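Local coordinates for protein AvrL567-D (Melampsora lini, PDB 2QVT) that is an avirulence protein of flax rust, probably recognised by a disease-resistance protein of flax, its biochemical function being unknown, at residues Ile125-Phe128 with His129-Ala132. Sequence-based numbering, arbitrary orientation.
Sequences IQDF and HLFA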
loop_
_atom_site.group_PDB
_atom_site.type_symbol
_atom_site.label_atom_id
_atom_site.label_comp_id
_atom_site.label_asym_id
_atom_site.label_seq_id
_atom_site.Cartn_x
_atom_site.Cartn_y
_atom_site.Cartn_z
ATOM N N ILE A 125 -0.243 9.656 -1.412
ATOM C CA ILE A 125 -0.470 9.660 0.024
ATOM C C ILE A 125 -0.846 11.081 0.518
ATOM O O ILE A 125 -0.257 12.068 0.103
ATOM C CB ILE A 125 0.776 9.026 0.765
ATOM C CG1 ILE A 125 1.012 7.595 0.260
ATOM C CG2 ILE A 125 0.627 9.074 2.329
ATOM C CD1 ILE A 125 -0.204 6.639 0.493
ATOM N N GLN A 126 -1.887 11.166 1.346
ATOM C CA GLN A 126 -2.400 12.425 1.863
ATOM C C GLN A 126 -2.349 12.404 3.399
ATOM O O GLN A 126 -2.196 11.361 3.998
ATOM C CB GLN A 126 -3.867 12.607 1.442
ATOM C CG GLN A 126 -4.186 12.407 -0.040
ATOM C CD GLN A 126 -3.716 13.548 -0.925
ATOM O OE1 GLN A 126 -3.565 14.700 -0.481
ATOM N NE2 GLN A 126 -3.475 13.233 -2.186
ATOM N N ASP A 127 -2.555 13.561 4.025
ATOM C CA ASP A 127 -2.513 13.690 5.470
ATOM C C ASP A 127 -3.536 12.765 6.138
ATOM O O ASP A 127 -3.262 12.235 7.218
ATOM C CB ASP A 127 -2.765 15.125 5.894
ATOM C CG ASP A 127 -1.594 16.092 5.525
ATOM O OD1 ASP A 127 -0.476 15.611 5.220
ATOM O OD2 ASP A 127 -1.801 17.349 5.575
ATOM N N PHE A 128 -4.685 12.556 5.488
ATOM C CA PHE A 128 -5.753 11.715 6.049
ATOM C C PHE A 128 -5.472 10.183 6.019
ATOM O O PHE A 128 -6.242 9.403 6.560
ATOM C CB PHE A 128 -7.157 12.079 5.465
ATOM C CG PHE A 128 -7.242 12.011 3.967
ATOM C CD1 PHE A 128 -7.333 10.767 3.309
ATOM C CD2 PHE A 128 -7.255 13.177 3.215
ATOM C CE1 PHE A 128 -7.406 10.675 1.933
ATOM C CE2 PHE A 128 -7.354 13.111 1.808
ATOM C CZ PHE A 128 -7.428 11.840 1.169
ATOM N N HIS A 129 -4.362 9.786 5.393
ATOM C CA HIS A 129 -3.825 8.411 5.425
ATOM C C HIS A 129 -2.790 8.231 6.531
ATOM O O HIS A 129 -2.379 7.103 6.801
ATOM C CB HIS A 129 -3.042 8.125 4.153
ATOM C CG HIS A 129 -3.856 8.129 2.900
ATOM N ND1 HIS A 129 -3.429 8.766 1.750
ATOM C CD2 HIS A 129 -5.038 7.527 2.590
ATOM C CE1 HIS A 129 -4.315 8.562 0.788
ATOM N NE2 HIS A 129 -5.295 7.807 1.270
ATOM N N LEU A 130 -2.339 9.329 7.163
ATOM C CA LEU A 130 -1.163 9.256 8.081
ATOM C C LEU A 130 -1.525 9.066 9.544
ATOM O O LEU A 130 -2.395 9.782 10.052
ATOM C CB LEU A 130 -0.292 10.496 7.951
ATOM C CG LEU A 130 0.247 10.872 6.566
ATOM C CD1 LEU A 130 1.013 12.236 6.687
ATOM C CD2 LEU A 130 1.113 9.757 6.035
ATOM N N PHE A 131 -0.844 8.118 10.205
ATOM C CA PHE A 131 -0.977 7.885 11.655
ATOM C C PHE A 131 0.310 8.278 12.387
ATOM O O PHE A 131 1.427 7.903 11.937
ATOM C CB PHE A 131 -1.259 6.393 11.933
ATOM C CG PHE A 131 -2.599 5.901 11.380
ATOM C CD1 PHE A 131 -3.732 5.844 12.219
ATOM C CD2 PHE A 131 -2.731 5.529 10.044
ATOM C CE1 PHE A 131 -4.975 5.388 11.707
ATOM C CE2 PHE A 131 -3.958 5.129 9.538
ATOM C CZ PHE A 131 -5.072 5.050 10.344
ATOM N N ALA A 132 0.167 9.025 13.502
ATOM C CA ALA A 132 1.328 9.405 14.365
ATOM C C ALA A 132 1.984 8.172 14.913
ATOM O O ALA A 132 1.296 7.222 15.333
ATOM C CB ALA A 132 0.929 10.335 15.517
#
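Gln-126 and His-129 grip each other twice. The backbone N of Gln-126 donates to ND1 of the imidazole at 2.9 Å, an almost straight bond of 166°, although the donor lies somewhat out of the plane of the imidazole. In return His-129 N reaches Gln-126 O at 3.0 Å, from above the carbonyl plane. Histidine suits this place because its ring swings back toward the start of the turn, CG being anti to its own carbonyl carbon (chi1 -65°), and rotation about CB-CG turns ND1 to accept from a main-chain N-H. Because ND1 accepts, a neutral ring would probably carry its proton on NE2. One residue on, Leu-130 N bonds to Asp-127 O at 3.0 Å. These two successive i to i+3 bonds are those of a short 3-10 turn, which sits in the long loop joining strands 98-104 and 141-148 of the four-stranded antiparallel sheet. The neighbouring side chains of Phe-128 and His-129 run side by side, the phenyl edge pointing at one imidazole face: CE1 lies 3.6 Å from His-129 NE2, with the planes at 58°. The buried imidazole also meets the ring of His-88 and touches Ile-86 and Ile-142, which tie the turn to two neighbouring strands. A flat aromatic suits position 128, since it can also offer a face to Gln-126 CB, while the glutamine amide extends off from the His-129 segment. Farther out, Ile-125 CG2 meets Leu-130 CD2 at 3.8 Å; branched aliphatic side chains suit both places, packing on Ile-142 without needing polar partners. Leu-130 CD1 approaches Asp-127, whose carboxylate suits the exposed outer side of the turn.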